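Local coordinates for protein RRNA methyltransferase (Streptomyces viridochromogenes, PDB 1O9G) that methylates N1 of guanine-2535 in 23S ribosomal RNA with S-adenosylmethionine, conferring resistance to the orthosomycin antibiotic avilamycin, at residues T37-R42 with V209-D214; V53-P58 with Y64-L69. The protein carries 3 engineered substitutions. All coordinates share one frame; numbering follows the deposited sequence.

Contact 1 of 2, residues T37-R42 with V209-D214; sequences TEIFQR and VIAVTD
Beside Ile39, the helix residue that meets Ala211 and Thr213, Glu38 OE2 accepts three N-H groups. Helix 33-45 here packs on one face of the mixed sheet of a Rossmann-like methyltransferase fold. Arg42, one turn along the same helix, supplies NE to Glu38 OE2 at 2.7 Å in a salt bridge. This bond is nearly straight, and OE2 lies in the guanidinium plane, at its edge. NE reaches OE2 on the anti side of the carboxylate. Arg42 NH2 adds a weak, bent bond to Glu38 OE2 at 3.1 Å. The backbone N of Arg5 is a third donor to OE2. Glu38 takes the NE/NH2 side of Arg42 and Glu228 takes NH1, which limits the rotation of the guanidinium. The buried charges thus have local partners.

The join to strand 209-214 is apolar and small, with 112 Å² buried. Ile39 carries the helix side of it. Its CG2 is anti to the backbone N and meets Ala211 CB at 4.0 Å. CG1 carries CD1 outward in an extended branch (chi2 167°), and CD1 ends 4.2 Å from Thr213 CB. The two branches therefore span the two strand residues whose side chains face the helix, Ala211 and Thr213. No hydrogen bond crosses between the segments. The hydroxyl of Thr213 is bonded to Ser236 O of the neighbouring strand 235-241. Ile39 also touches Leu173 and Ala237 on the flanking strands. Back on the helix, Gln41 NE2 bonds to Thr37 OG1 at 2.9 Å, with OG1 close to the amide plane.

Contact 2 of 2, residues V53-P58 with Y64-L69; sequences VTLWDP and YLLTVL
Leu55 and Leu66 both set CG anti to the backbone N (chi1 171° and -176°), and this brings the CD1 of Leu66 alongside the CG and CD2 of Leu55. They belong to the first beta-alpha-beta unit of the Rossmann-like methyltransferase fold. Strand 53-57 and helix 64-69 run almost antiparallel at 163°, their axes 9.2 Å apart. The two leucines slide past each other in opposite directions. Leu66 CD1 sits 3.6 Å from Leu55 CD2. Leu69 crosses Leu55 at about a right angle, and its CD1 reaches the same Leu55 CD2 at 4.0 Å. One methyl group of the strand thus serves two helix residues a turn apart. Leu66 CD1 also lies 4.2 Å from Asp57 CB.

At the strand end, Asp57 faces the start of the helix. Its OD1 is bonded to Thr174 OG1 and Cys59 N, which fix the carboxylate. In class I methyltransferases the turn after this strand commonly lines the S-adenosylmethionine site. A water bridges the segments: it donates to Asp57 OD2 at 2.8 Å and accepts from Leu66 N at 3.0 Å.

In the fold
The centres of contacts 1 and 2 lie 10 Å apart in one mixed sheet with its helical cover. Along the chain come helix 33-45, strand 53-57 and helix 64-72, and only much later strand 209-214. Contact 2 is local and joins the first strand and helix of the unit 53-57, 64-72, 77-84. Contact 1 ties the preceding helix to a strand far along the chain, with strand 171-175 lying between the two strands in the sheet. The two helices also pack together: Phe40 CB meets Leu69 CD2 at 3.7 Å. Phe40 CE1 also comes within 4.1 Å of Leu55 CD2. The early helices and the central strands therefore meet in a shared buried layer through Phe40, Leu55 and Leu69.

Contact 1 of 2, residues T37-R42 with V209-D214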
loop_
_atom_site.group_PDB
_atom_site.type_symbol
_atom_site.label_atom_id
_atom_site.label_comp_id
_atom_site.label_asym_id
_atom_site.label_seq_id
_atom_site.Cartn_x
_atom_site.Cartn_y
_atom_site.Cartn_z
ATOM N N THR A 37 -7.221 -2.047 -5.124
ATOM C CA THR A 37 -7.128 -3.332 -5.812
ATOM C C THR A 37 -7.034 -3.123 -7.337
ATOM O O THR A 37 -6.339 -3.859 -8.008
ATOM C CB THR A 37 -8.248 -4.265 -5.388
ATOM O OG1 THR A 37 -8.033 -5.540 -6.000
ATOM C CG2 THR A 37 -9.583 -3.816 -5.853
ATOM N N GLU A 38 -7.667 -2.078 -7.865
ATOM C CA GLU A 38 -7.570 -1.748 -9.285
ATOM C C GLU A 38 -6.127 -1.407 -9.658
ATOM O O GLU A 38 -5.595 -1.917 -10.629
ATOM C CB GLU A 38 -8.507 -0.588 -9.643
ATOM C CG GLU A 38 -8.438 -0.125 -11.093
ATOM C CD GLU A 38 -9.040 -1.095 -12.100
ATOM O OE1 GLU A 38 -9.812 -1.988 -11.714
ATOM O OE2 GLU A 38 -8.755 -0.946 -13.308
ATOM N N ILE A 39 -5.489 -0.546 -8.887
ATOM C CA ILE A 39 -4.138 -0.116 -9.189
ATOM C C ILE A 39 -3.202 -1.331 -9.073
ATOM O O ILE A 39 -2.353 -1.540 -9.935
ATOM C CB ILE A 39 -3.670 1.044 -8.262
ATOM C CG1 ILE A 39 -4.510 2.302 -8.471
ATOM C CG2 ILE A 39 -2.204 1.320 -8.504
ATOM C CD1 ILE A 39 -4.328 3.373 -7.406
ATOM N N PHE A 40 -3.338 -2.099 -7.995
ATOM C CA PHE A 40 -2.459 -3.241 -7.768
ATOM C C PHE A 40 -2.574 -4.257 -8.912
ATOM O O PHE A 40 -1.568 -4.765 -9.418
ATOM C CB PHE A 40 -2.740 -3.902 -6.408
ATOM C CG PHE A 40 -1.878 -5.079 -6.117
ATOM C CD1 PHE A 40 -0.537 -4.913 -5.883
ATOM C CD2 PHE A 40 -2.401 -6.364 -6.105
ATOM C CE1 PHE A 40 0.265 -5.983 -5.619
ATOM C CE2 PHE A 40 -1.610 -7.444 -5.831
ATOM C CZ PHE A 40 -0.275 -7.260 -5.593
ATOM N N GLN A 41 -3.800 -4.544 -9.335
ATOM C CA GLN A 41 -4.018 -5.491 -10.427
ATOM C C GLN A 41 -3.480 -4.966 -11.760
ATOM O O GLN A 41 -2.948 -5.730 -12.547
ATOM C CB GLN A 41 -5.488 -5.904 -10.503
ATOM C CG GLN A 41 -5.920 -6.724 -9.300
ATOM C CD GLN A 41 -7.318 -7.245 -9.435
ATOM O OE1 GLN A 41 -7.582 -8.044 -10.335
ATOM N NE2 GLN A 41 -8.223 -6.768 -8.593
ATOM N N ARG A 42 -3.566 -3.654 -11.988
ATOM C CA ARG A 42 -2.954 -3.062 -13.165
ATOM C C ARG A 42 -1.429 -3.227 -13.139
ATOM O O ARG A 42 -0.802 -3.466 -14.170
ATOM C CB ARG A 42 -3.314 -1.572 -13.326
ATOM C CG ARG A 42 -4.751 -1.361 -13.791
ATOM C CD ARG A 42 -5.161 0.091 -13.830
ATOM N NE ARG A 42 -6.542 0.299 -14.269
ATOM C CZ ARG A 42 -6.926 1.174 -15.183
ATOM N NH1 ARG A 42 -6.054 1.913 -15.849
ATOM N NH2 ARG A 42 -8.213 1.305 -15.439
ATOM N N VAL A 209 7.576 -2.592 -11.306
ATOM C CA VAL A 209 6.573 -1.581 -11.615
ATOM C C VAL A 209 6.394 -0.696 -10.400
ATOM O O VAL A 209 6.084 -1.185 -9.307
ATOM C CB VAL A 209 5.257 -2.227 -12.000
ATOM C CG1 VAL A 209 4.170 -1.199 -12.246
ATOM C CG2 VAL A 209 5.454 -3.156 -13.225
ATOM N N ILE A 210 6.581 0.597 -10.620
ATOM C CA ILE A 210 6.381 1.626 -9.614
ATOM C C ILE A 210 5.072 2.350 -9.892
ATOM O O ILE A 210 4.929 3.020 -10.892
ATOM C CB ILE A 210 7.526 2.637 -9.574
ATOM C CG1 ILE A 210 8.879 1.946 -9.375
ATOM C CG2 ILE A 210 7.279 3.645 -8.474
ATOM C CD1 ILE A 210 10.044 2.782 -9.743
ATOM N N ALA A 211 4.148 2.252 -8.943
ATOM C CA ALA A 211 2.806 2.844 -9.078
ATOM C C ALA A 211 2.665 3.886 -7.959
ATOM O O ALA A 211 2.798 3.581 -6.781
ATOM C CB ALA A 211 1.751 1.817 -8.946
ATOM N N VAL A 212 2.396 5.119 -8.361
ATOM C CA VAL A 212 2.148 6.208 -7.423
ATOM C C VAL A 212 0.794 6.847 -7.688
ATOM O O VAL A 212 0.355 6.960 -8.826
ATOM C CB VAL A 212 3.279 7.244 -7.476
ATOM C CG1 VAL A 212 4.624 6.593 -7.198
ATOM C CG2 VAL A 212 3.349 7.919 -8.799
ATOM N N THR A 213 0.148 7.277 -6.623
ATOM C CA THR A 213 -1.153 7.917 -6.698
ATOM C C THR A 213 -1.162 9.199 -5.859
ATOM O O THR A 213 -0.403 9.346 -4.897
ATOM C CB THR A 213 -2.261 6.902 -6.318
ATOM O OG1 THR A 213 -3.540 7.519 -6.386
ATOM C CG2 THR A 213 -2.114 6.384 -4.898
ATOM N N ASP A 214 -1.998 10.145 -6.267
ATOM C CA ASP A 214 -2.049 11.502 -5.694
ATOM C C ASP A 214 -3.447 12.054 -5.921
ATOM O O ASP A 214 -4.197 11.542 -6.744
ATOM C CB ASP A 214 -1.033 12.388 -6.428
ATOM C CG ASP A 214 -0.495 13.553 -5.601
ATOM O OD1 ASP A 214 -1.113 13.990 -4.598
ATOM O OD2 ASP A 214 0.570 14.122 -5.922
#

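Contact 2 of 2, residues V53-P58 with Y64-L69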
loop_
_atom_site.group_PDB
_atom_site.type_symbol
_atom_site.label_atom_id
_atom_site.label_comp_id
_atom_site.label_asym_id
_atom_site.label_seq_id
_atom_site.Cartn_x
_atom_site.Cartn_y
_atom_site.Cartn_z
ATOM N N VAL A 53 4.619 -12.136 -5.734
ATOM C CA VAL A 53 5.152 -10.777 -5.791
ATOM C C VAL A 53 5.604 -10.266 -4.416
ATOM O O VAL A 53 4.950 -10.498 -3.384
ATOM C CB VAL A 53 4.069 -9.842 -6.387
ATOM C CG1 VAL A 53 4.210 -8.386 -6.020
ATOM C CG2 VAL A 53 3.950 -10.077 -7.908
ATOM N N THR A 54 6.715 -9.528 -4.409
ATOM C CA THR A 54 7.119 -8.750 -3.278
ATOM C C THR A 54 6.667 -7.319 -3.519
ATOM O O THR A 54 7.014 -6.708 -4.539
ATOM C CB THR A 54 8.624 -8.831 -3.111
ATOM O OG1 THR A 54 8.972 -10.190 -2.767
ATOM C CG2 THR A 54 9.089 -7.914 -1.996
ATOM N N LEU A 55 5.851 -6.807 -2.606
ATOM C CA LEU A 55 5.259 -5.470 -2.694
ATOM C C LEU A 55 5.825 -4.558 -1.609
ATOM O O LEU A 55 5.848 -4.935 -0.443
ATOM C CB LEU A 55 3.761 -5.584 -2.519
ATOM C CG LEU A 55 2.901 -4.321 -2.368
ATOM C CD1 LEU A 55 2.957 -3.492 -3.566
ATOM C CD2 LEU A 55 1.468 -4.639 -1.983
ATOM N N TRP A 56 6.247 -3.351 -2.016
ATOM C CA TRP A 56 6.842 -2.370 -1.124
ATOM C C TRP A 56 6.034 -1.074 -1.194
ATOM O O TRP A 56 5.775 -0.554 -2.282
ATOM C CB TRP A 56 8.263 -2.105 -1.581
ATOM C CG TRP A 56 9.103 -1.127 -0.810
ATOM C CD1 TRP A 56 8.930 -0.666 0.461
ATOM C CD2 TRP A 56 10.334 -0.561 -1.281
ATOM N NE1 TRP A 56 9.972 0.161 0.804
ATOM C CE2 TRP A 56 10.839 0.258 -0.244
ATOM C CE3 TRP A 56 11.025 -0.612 -2.494
ATOM C CZ2 TRP A 56 12.011 0.981 -0.370
ATOM C CZ3 TRP A 56 12.216 0.123 -2.619
ATOM C CH2 TRP A 56 12.688 0.899 -1.562
ATOM N N ASP A 57 5.714 -0.533 -0.012
ATOM C CA ASP A 57 5.183 0.804 0.130
ATOM C C ASP A 57 6.198 1.623 0.922
ATOM O O ASP A 57 6.312 1.470 2.145
ATOM C CB ASP A 57 3.841 0.796 0.826
ATOM C CG ASP A 57 3.191 2.144 0.843
ATOM O OD1 ASP A 57 3.890 3.175 0.631
ATOM O OD2 ASP A 57 1.963 2.254 1.046
ATOM N N PRO A 58 6.998 2.432 0.215
ATOM C CA PRO A 58 8.065 3.251 0.814
ATOM C C PRO A 58 7.615 4.599 1.378
ATOM O O PRO A 58 8.449 5.380 1.855
ATOM C CB PRO A 58 9.022 3.481 -0.352
ATOM C CG PRO A 58 8.113 3.593 -1.538
ATOM C CD PRO A 58 7.021 2.566 -1.251
ATOM N N TYR A 64 -2.390 1.457 6.242
ATOM C CA TYR A 64 -3.698 0.929 5.901
ATOM C C TYR A 64 -3.660 0.381 4.478
ATOM O O TYR A 64 -4.184 -0.708 4.207
ATOM C CB TYR A 64 -4.752 2.040 6.042
ATOM C CG TYR A 64 -6.084 1.618 5.534
ATOM C CD1 TYR A 64 -6.929 0.852 6.324
ATOM C CD2 TYR A 64 -6.509 1.982 4.269
ATOM C CE1 TYR A 64 -8.154 0.407 5.841
ATOM C CE2 TYR A 64 -7.748 1.569 3.776
ATOM C CZ TYR A 64 -8.566 0.795 4.565
ATOM O OH TYR A 64 -9.778 0.352 4.101
ATOM N N LEU A 65 -3.120 1.152 3.538
ATOM C CA LEU A 65 -3.102 0.759 2.146
ATOM C C LEU A 65 -2.381 -0.576 1.933
ATOM O O LEU A 65 -2.893 -1.491 1.286
ATOM C CB LEU A 65 -2.527 1.866 1.263
ATOM C CG LEU A 65 -2.341 1.585 -0.221
ATOM C CD1 LEU A 65 -3.632 1.091 -0.895
ATOM C CD2 LEU A 65 -1.817 2.852 -0.911
ATOM N N LEU A 66 -1.190 -0.692 2.469
ATOM C CA LEU A 66 -0.405 -1.895 2.302
ATOM C C LEU A 66 -1.081 -3.077 2.954
ATOM O O LEU A 66 -1.033 -4.167 2.420
ATOM C CB LEU A 66 1.017 -1.684 2.849
ATOM C CG LEU A 66 1.985 -2.848 2.640
ATOM C CD1 LEU A 66 2.237 -3.089 1.164
ATOM C CD2 LEU A 66 3.262 -2.570 3.342
ATOM N N THR A 67 -1.738 -2.847 4.074
ATOM C CA THR A 67 -2.372 -3.937 4.798
ATOM C C THR A 67 -3.620 -4.427 4.055
ATOM O O THR A 67 -3.855 -5.648 3.957
ATOM C CB THR A 67 -2.715 -3.517 6.227
ATOM O OG1 THR A 67 -1.499 -3.175 6.931
ATOM C CG2 THR A 67 -3.326 -4.656 6.998
ATOM N N VAL A 68 -4.411 -3.507 3.492
ATOM C CA VAL A 68 -5.544 -3.851 2.611
ATOM C C VAL A 68 -5.041 -4.759 1.492
ATOM O O VAL A 68 -5.621 -5.805 1.236
ATOM C CB VAL A 68 -6.239 -2.606 2.011
ATOM C CG1 VAL A 68 -7.082 -2.933 0.786
ATOM C CG2 VAL A 68 -7.042 -1.947 3.074
ATOM N N LEU A 69 -3.953 -4.364 0.836
ATOM C CA LEU A 69 -3.451 -5.150 -0.264
ATOM C C LEU A 69 -2.923 -6.489 0.180
ATOM O O LEU A 69 -3.144 -7.511 -0.465
ATOM C CB LEU A 69 -2.416 -4.393 -1.035
ATOM C CG LEU A 69 -2.970 -3.166 -1.758
ATOM C CD1 LEU A 69 -1.790 -2.355 -2.302
ATOM C CD2 LEU A 69 -3.932 -3.576 -2.886
HETATM O O HOH W 1 0.455 1.696 3.323
#